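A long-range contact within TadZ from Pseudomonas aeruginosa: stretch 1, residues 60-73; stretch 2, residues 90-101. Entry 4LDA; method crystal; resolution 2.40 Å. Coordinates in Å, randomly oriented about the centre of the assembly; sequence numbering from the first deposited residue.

Stretch 1 60-73: NLVSQGALVEGLVS
Stretch 2 (90-101) QLVLAAMRAGAR

Two helices of TadZ, residues 61-73 and 90-98, run in roughly the same direction, their N-to-C vectors 30° apart and their axes 9.1 Å apart at closest approach. The helices converge toward their C-terminal ends: the CA atoms of Leu61 and Leu91 are 7.9 Å apart, those of Glu69 and Ala98 5.1 Å. Both are held by regular i to i+4 backbone hydrogen bonds, such as Gly65 N to Leu61 O (2.9 Å) and Ala98 N to Ala94 O (2.9 Å). No hydrogen bond joins them, and the 363 Å² buried between the stretches rests mainly on apolar packing.

Ala98 is covered most. Its small side chain permits the close approach: CB lies 3.6 Å from Gly65 O and 3.9 Å from Val68 CG1. Gly65 contributes its backbone to this contact through the carbonyl. The carbonyl of Ala98 faces the partner helix, where Ala98 O lies 3.6 Å from Val68 CG1 (chi1 t) and 3.5 Å from both CG and CA of Glu69; the last is a CA-H...O contact with an angle of 132° at hydrogen. Glu69 adopts chi1 m and chi2 t, so its aliphatic portion packs here.

Where the helices are further apart, Leu61 spans the gap with a larger side chain. In its t, p rotamer, its methyl groups pack against Leu91 and Ala94, the closest pairs being Leu61 CD1 to Leu91 CD1 at 3.5 Å and Leu61 CD2 to Ala94 CB at 3.9 Å. Leu91 is also t, p; its CB points sideways, but the end of the side chain comes nearer to Leu61.

Gly99, the first residue beyond the second helix, leaves helical angles with phi/psi of 129/2°. A CB at this position would be jammed against the preceding carbonyl oxygen and would also clash with Val72 CG2. Val72 (chi1 t) instead packs against the bare backbone, its CG2 3.7 Å from Gly99 O.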

ATOM      1  N   ASN A  60     -15.744  -1.587  -1.652  1.00 78.91           N
ATOM      2  CA  ASN A  60     -14.838  -2.712  -1.389  1.00 77.90           C
ATOM      3  C   ASN A  60     -14.268  -2.733   0.052  1.00 80.63           C
ATOM      4  O   ASN A  60     -13.526  -3.661   0.387  1.00 80.33           O
ATOM      5  CB  ASN A  60     -13.667  -2.680  -2.388  1.00 75.68           C
ATOM      6  CG  ASN A  60     -12.628  -1.588  -2.211  1.00 83.43           C
ATOM      7  OD1 ASN A  60     -12.727  -0.703  -1.357  1.00 77.14           O
ATOM      8  ND2 ASN A  60     -11.563  -1.665  -2.997  1.00 66.52           N
ATOM      9  N   LEU A  61     -14.616  -1.734   0.888  1.00 76.26           N
ATOM     10  CA  LEU A  61     -14.086  -1.548   2.242  1.00 75.17           C
ATOM     11  C   LEU A  61     -14.196  -2.793   3.144  1.00 81.10           C
ATOM     12  O   LEU A  61     -13.253  -3.048   3.881  1.00 78.46           O
ATOM     13  CB  LEU A  61     -14.789  -0.388   2.942  1.00 75.26           C
ATOM     14  CG  LEU A  61     -14.159   0.143   4.237  1.00 78.44           C
ATOM     15  CD1 LEU A  61     -12.714   0.549   4.034  1.00 75.50           C
ATOM     16  CD2 LEU A  61     -14.938   1.323   4.750  1.00 81.91           C
ATOM     17  N   VAL A  62     -15.316  -3.539   3.109  1.00 82.14           N
ATOM     18  CA  VAL A  62     -15.529  -4.697   3.986  1.00 85.24           C
ATOM     19  C   VAL A  62     -14.536  -5.840   3.622  1.00 89.14           C
ATOM     20  O   VAL A  62     -13.809  -6.294   4.513  1.00 88.97           O
ATOM     21  CB  VAL A  62     -17.009  -5.174   3.950  1.00 92.87           C
ATOM     22  CG1 VAL A  62     -17.203  -6.471   4.728  1.00 96.10           C
ATOM     23  CG2 VAL A  62     -17.936  -4.092   4.500  1.00 93.18           C
ATOM     24  N   SER A  63     -14.486  -6.269   2.339  1.00 85.48           N
ATOM     25  CA  SER A  63     -13.601  -7.353   1.891  1.00 85.28           C
ATOM     26  C   SER A  63     -12.112  -6.938   1.900  1.00 86.56           C
ATOM     27  O   SER A  63     -11.276  -7.745   2.311  1.00 87.33           O
ATOM     28  CB  SER A  63     -13.990  -7.833   0.494  1.00 89.83           C
ATOM     29  OG  SER A  63     -13.954  -6.805  -0.484  1.00 98.42           O
ATOM     30  N   GLN A  64     -11.781  -5.702   1.462  1.00 79.07           N
ATOM     31  CA  GLN A  64     -10.393  -5.235   1.421  1.00 74.97           C
ATOM     32  C   GLN A  64      -9.863  -4.946   2.828  1.00 76.40           C
ATOM     33  O   GLN A  64      -8.681  -5.175   3.075  1.00 74.82           O
ATOM     34  CB  GLN A  64     -10.232  -3.989   0.535  1.00 73.87           C
ATOM     35  CG  GLN A  64     -10.475  -4.199  -0.953  1.00 74.94           C
ATOM     36  CD  GLN A  64      -9.453  -5.081  -1.602  1.00 94.28           C
ATOM     37  OE1 GLN A  64      -9.528  -6.315  -1.515  1.00 93.28           O
ATOM     38  NE2 GLN A  64      -8.505  -4.460  -2.319  1.00 85.51           N
ATOM     39  N   GLY A  65     -10.732  -4.473   3.727  1.00 72.80           N
ATOM     40  CA  GLY A  65     -10.398  -4.198   5.123  1.00 72.57           C
ATOM     41  C   GLY A  65      -9.993  -5.468   5.834  1.00 78.26           C
ATOM     42  O   GLY A  65      -8.990  -5.489   6.556  1.00 77.38           O
ATOM     43  N   ALA A  66     -10.744  -6.560   5.561  1.00 77.25           N
ATOM     44  CA  ALA A  66     -10.485  -7.905   6.083  1.00 79.49           C
ATOM     45  C   ALA A  66      -9.142  -8.436   5.576  1.00 81.28           C
ATOM     46  O   ALA A  66      -8.430  -9.106   6.323  1.00 82.48           O
ATOM     47  CB  ALA A  66     -11.604  -8.845   5.676  1.00 82.97           C
ATOM     48  N   LEU A  67      -8.795  -8.110   4.313  1.00 74.26           N
ATOM     49  CA  LEU A  67      -7.537  -8.482   3.672  1.00 72.01           C
ATOM     50  C   LEU A  67      -6.365  -7.774   4.362  1.00 72.16           C
ATOM     51  O   LEU A  67      -5.378  -8.437   4.673  1.00 71.63           O
ATOM     52  CB  LEU A  67      -7.580  -8.149   2.164  1.00 70.31           C
ATOM     53  CG  LEU A  67      -6.338  -8.436   1.340  1.00 73.67           C
ATOM     54  CD1 LEU A  67      -5.983  -9.886   1.412  1.00 76.01           C
ATOM     55  CD2 LEU A  67      -6.555  -8.068  -0.100  1.00 73.95           C
ATOM     56  N   VAL A  68      -6.489  -6.453   4.628  1.00 66.35           N
ATOM     57  CA  VAL A  68      -5.468  -5.663   5.333  1.00 64.53           C
ATOM     58  C   VAL A  68      -5.217  -6.309   6.705  1.00 71.07           C
ATOM     59  O   VAL A  68      -4.054  -6.519   7.060  1.00 70.88           O
ATOM     60  CB  VAL A  68      -5.844  -4.157   5.458  1.00 65.60           C
ATOM     61  CG1 VAL A  68      -4.820  -3.395   6.296  1.00 63.60           C
ATOM     62  CG2 VAL A  68      -5.981  -3.513   4.085  1.00 63.24           C
ATOM     63  N   GLU A  69      -6.309  -6.681   7.431  1.00 69.51           N
ATOM     64  CA  GLU A  69      -6.259  -7.337   8.742  1.00 71.82           C
ATOM     65  C   GLU A  69      -5.448  -8.649   8.675  1.00 77.61           C
ATOM     66  O   GLU A  69      -4.597  -8.879   9.537  1.00 78.14           O
ATOM     67  CB  GLU A  69      -7.678  -7.609   9.270  1.00 75.72           C
ATOM     68  CG  GLU A  69      -8.425  -6.362   9.729  1.00 85.05           C
ATOM     69  CD  GLU A  69      -9.892  -6.505  10.108  1.00 99.69           C
ATOM     70  OE1 GLU A  69     -10.380  -7.654  10.225  1.00 97.75           O
ATOM     71  OE2 GLU A  69     -10.552  -5.456  10.296  1.00 83.33           O
ATOM     72  N   GLY A  70      -5.692  -9.453   7.632  1.00 74.54           N
ATOM     73  CA  GLY A  70      -5.002 -10.715   7.372  1.00 75.62           C
ATOM     74  C   GLY A  70      -3.530 -10.556   7.042  1.00 78.49           C
ATOM     75  O   GLY A  70      -2.697 -11.328   7.533  1.00 80.98           O
ATOM     76  N   LEU A  71      -3.206  -9.554   6.199  1.00 71.75           N
ATOM     77  CA  LEU A  71      -1.836  -9.207   5.795  1.00 69.96           C
ATOM     78  C   LEU A  71      -0.989  -8.763   6.981  1.00 72.52           C
ATOM     79  O   LEU A  71       0.123  -9.248   7.148  1.00 72.15           O
ATOM     80  CB  LEU A  71      -1.825  -8.079   4.740  1.00 67.17           C
ATOM     81  CG  LEU A  71      -2.196  -8.434   3.335  1.00 71.99           C
ATOM     82  CD1 LEU A  71      -2.561  -7.198   2.561  1.00 69.97           C
ATOM     83  CD2 LEU A  71      -1.085  -9.200   2.654  1.00 74.23           C
ATOM     84  N   VAL A  72      -1.515  -7.813   7.773  1.00 68.71           N
ATOM     85  CA  VAL A  72      -0.868  -7.220   8.943  1.00 69.07           C
ATOM     86  C   VAL A  72      -0.646  -8.339  10.025  1.00 77.64           C
ATOM     87  O   VAL A  72       0.406  -8.351  10.671  1.00 77.09           O
ATOM     88  CB  VAL A  72      -1.698  -6.010   9.446  1.00 71.55           C
ATOM     89  CG1 VAL A  72      -1.297  -5.570  10.843  1.00 72.54           C
ATOM     90  CG2 VAL A  72      -1.572  -4.843   8.470  1.00 68.27           C
ATOM     91  N   SER A  73      -1.576  -9.307  10.147  1.00 78.07           N
ATOM     92  CA  SER A  73      -1.417 -10.445  11.058  1.00 82.44           C
ATOM     93  C   SER A  73      -0.243 -11.329  10.627  1.00 87.72           C
ATOM     94  O   SER A  73       0.598 -11.685  11.456  1.00 90.18           O
ATOM     95  CB  SER A  73      -2.693 -11.287  11.123  1.00 89.77           C
ATOM     96  OG  SER A  73      -3.778 -10.589  11.710  1.00102.80           O
ATOM     97  N   GLN A  90     -14.635   8.511   8.099  1.00 61.18           N
ATOM     98  CA  GLN A  90     -14.959   7.142   8.488  1.00 62.96           C
ATOM     99  C   GLN A  90     -14.135   6.138   7.684  1.00 65.59           C
ATOM    100  O   GLN A  90     -13.753   5.125   8.259  1.00 67.52           O
ATOM    101  CB  GLN A  90     -16.454   6.851   8.347  1.00 66.84           C
ATOM    102  CG  GLN A  90     -17.302   7.524   9.425  1.00 88.20           C
ATOM    103  CD  GLN A  90     -16.858   7.191  10.839  1.00109.29           C
ATOM    104  OE1 GLN A  90     -16.479   8.080  11.610  1.00105.04           O
ATOM    105  NE2 GLN A  90     -16.806   5.903  11.183  1.00101.36           N
ATOM    106  N   LEU A  91     -13.809   6.443   6.394  1.00 59.11           N
ATOM    107  CA  LEU A  91     -12.982   5.597   5.530  1.00 56.13           C
ATOM    108  C   LEU A  91     -11.561   5.571   6.038  1.00 58.46           C
ATOM    109  O   LEU A  91     -11.022   4.481   6.209  1.00 59.53           O
ATOM    110  CB  LEU A  91     -13.022   6.091   4.085  1.00 54.59           C
ATOM    111  CG  LEU A  91     -12.254   5.297   3.001  1.00 56.48           C
ATOM    112  CD1 LEU A  91     -12.783   3.882   2.853  1.00 57.03           C
ATOM    113  CD2 LEU A  91     -12.365   5.986   1.688  1.00 55.91           C
ATOM    114  N   VAL A  92     -10.961   6.770   6.298  1.00 53.12           N
ATOM    115  CA  VAL A  92      -9.609   6.968   6.855  1.00 51.82           C
ATOM    116  C   VAL A  92      -9.504   6.191   8.165  1.00 59.10           C
ATOM    117  O   VAL A  92      -8.553   5.430   8.333  1.00 58.98           O
ATOM    118  CB  VAL A  92      -9.261   8.480   7.045  1.00 54.17           C
ATOM    119  CG1 VAL A  92      -7.908   8.678   7.738  1.00 53.08           C
ATOM    120  CG2 VAL A  92      -9.289   9.224   5.707  1.00 52.00           C
ATOM    121  N   LEU A  93     -10.522   6.322   9.048  1.00 58.32           N
ATOM    122  CA  LEU A  93     -10.619   5.620  10.327  1.00 59.46           C
ATOM    123  C   LEU A  93     -10.709   4.099  10.174  1.00 65.49           C
ATOM    124  O   LEU A  93     -10.015   3.393  10.898  1.00 66.51           O
ATOM    125  CB  LEU A  93     -11.827   6.103  11.108  1.00 61.03           C
ATOM    126  CG  LEU A  93     -11.625   7.355  11.923  1.00 64.75           C
ATOM    127  CD1 LEU A  93     -12.972   7.895  12.402  1.00 66.72           C
ATOM    128  CD2 LEU A  93     -10.648   7.113  13.079  1.00 65.24           C
ATOM    129  N   ALA A  94     -11.533   3.593   9.248  1.00 63.77           N
ATOM    130  CA  ALA A  94     -11.672   2.151   9.004  1.00 64.89           C
ATOM    131  C   ALA A  94     -10.343   1.550   8.548  1.00 67.56           C
ATOM    132  O   ALA A  94      -9.946   0.513   9.080  1.00 67.98           O
ATOM    133  CB  ALA A  94     -12.759   1.888   7.973  1.00 65.88           C
ATOM    134  N   ALA A  95      -9.633   2.241   7.616  1.00 62.92           N
ATOM    135  CA  ALA A  95      -8.333   1.839   7.055  1.00 61.52           C
ATOM    136  C   ALA A  95      -7.281   1.727   8.149  1.00 67.54           C
ATOM    137  O   ALA A  95      -6.589   0.709   8.216  1.00 67.82           O
ATOM    138  CB  ALA A  95      -7.883   2.832   5.995  1.00 59.69           C
HETATM  139  N   MSE A  96      -7.211   2.738   9.042  1.00 66.02           N
HETATM  140  CA  MSE A  96      -6.288   2.777  10.182  1.00 67.17           C
HETATM  141  C   MSE A  96      -6.582   1.629  11.152  1.00 72.22           C
HETATM  142  O   MSE A  96      -5.640   0.975  11.601  1.00 73.31           O
HETATM  143  CB  MSE A  96      -6.335   4.121  10.915  1.00 70.28           C
HETATM  144  CG  MSE A  96      -6.052   5.352  10.004  1.00 76.81           C
HETATM  145 SE   MSE A  96      -4.373   5.457   8.943  0.75 85.37          SE
HETATM  146  CE  MSE A  96      -3.141   5.926  10.408  1.00 83.12           C
ATOM    147  N   ARG A  97      -7.874   1.368  11.450  1.00 68.37           N
ATOM    148  CA  ARG A  97      -8.293   0.280  12.326  1.00 70.71           C
ATOM    149  C   ARG A  97      -7.932  -1.087  11.730  1.00 74.38           C
ATOM    150  O   ARG A  97      -7.538  -1.975  12.486  1.00 76.67           O
ATOM    151  CB  ARG A  97      -9.796   0.336  12.603  1.00 75.69           C
ATOM    152  CG  ARG A  97     -10.253   1.439  13.556  1.00 90.62           C
ATOM    153  CD  ARG A  97     -11.761   1.331  13.899  1.00104.78           C
ATOM    154  NE  ARG A  97     -12.632   2.381  13.314  1.00109.85           N
ATOM    155  CZ  ARG A  97     -13.470   2.207  12.284  1.00116.16           C
ATOM    156  NH1 ARG A  97     -13.602   1.011  11.717  1.00101.28           N
ATOM    157  NH2 ARG A  97     -14.195   3.225  11.830  1.00 95.15           N
ATOM    158  N   ALA A  98      -8.059  -1.257  10.384  1.00 68.69           N
ATOM    159  CA  ALA A  98      -7.720  -2.491   9.652  1.00 68.30           C
ATOM    160  C   ALA A  98      -6.218  -2.813   9.769  1.00 72.38           C
ATOM    161  O   ALA A  98      -5.851  -3.986   9.744  1.00 71.98           O
ATOM    162  CB  ALA A  98      -8.114  -2.365   8.191  1.00 67.61           C
ATOM    163  N   GLY A  99      -5.376  -1.780   9.902  1.00 69.57           N
ATOM    164  CA  GLY A  99      -3.930  -1.926  10.049  1.00 69.05           C
ATOM    165  C   GLY A  99      -3.081  -1.088   9.117  1.00 72.86           C
ATOM    166  O   GLY A  99      -1.852  -1.194   9.163  1.00 72.54           O
ATOM    167  N   ALA A 100      -3.709  -0.244   8.270  1.00 68.85           N
ATOM    168  CA  ALA A 100      -2.981   0.633   7.355  1.00 66.71           C
ATOM    169  C   ALA A 100      -2.224   1.709   8.138  1.00 72.39           C
ATOM    170  O   ALA A 100      -2.786   2.356   9.006  1.00 73.00           O
ATOM    171  CB  ALA A 100      -3.921   1.263   6.347  1.00 66.22           C
ATOM    172  N   ARG A 101      -0.924   1.829   7.877  1.00 70.46           N
ATOM    173  CA  ARG A 101       0.019   2.739   8.528  1.00 70.42           C
ATOM    174  C   ARG A 101      -0.231   4.192   8.073  1.00 68.01           C
ATOM    175  O   ARG A 101      -0.075   5.110   8.889  1.00 69.30           O
ATOM    176  CB  ARG A 101       1.461   2.280   8.177  1.00 76.39           C
ATOM    177  CG  ARG A 101       2.564   2.705   9.156  1.00 94.96           C
ATOM    178  CD  ARG A 101       3.766   1.760   9.097  1.00108.07           C
ATOM    179  NE  ARG A 101       3.464   0.431   9.660  1.00119.83           N
ATOM    180  CZ  ARG A 101       4.326  -0.586   9.747  1.00133.59           C
ATOM    181  NH1 ARG A 101       5.569  -0.455   9.294  1.00121.63           N
ATOM    182  NH2 ARG A 101       3.947  -1.744  10.276  1.00117.91           N
TER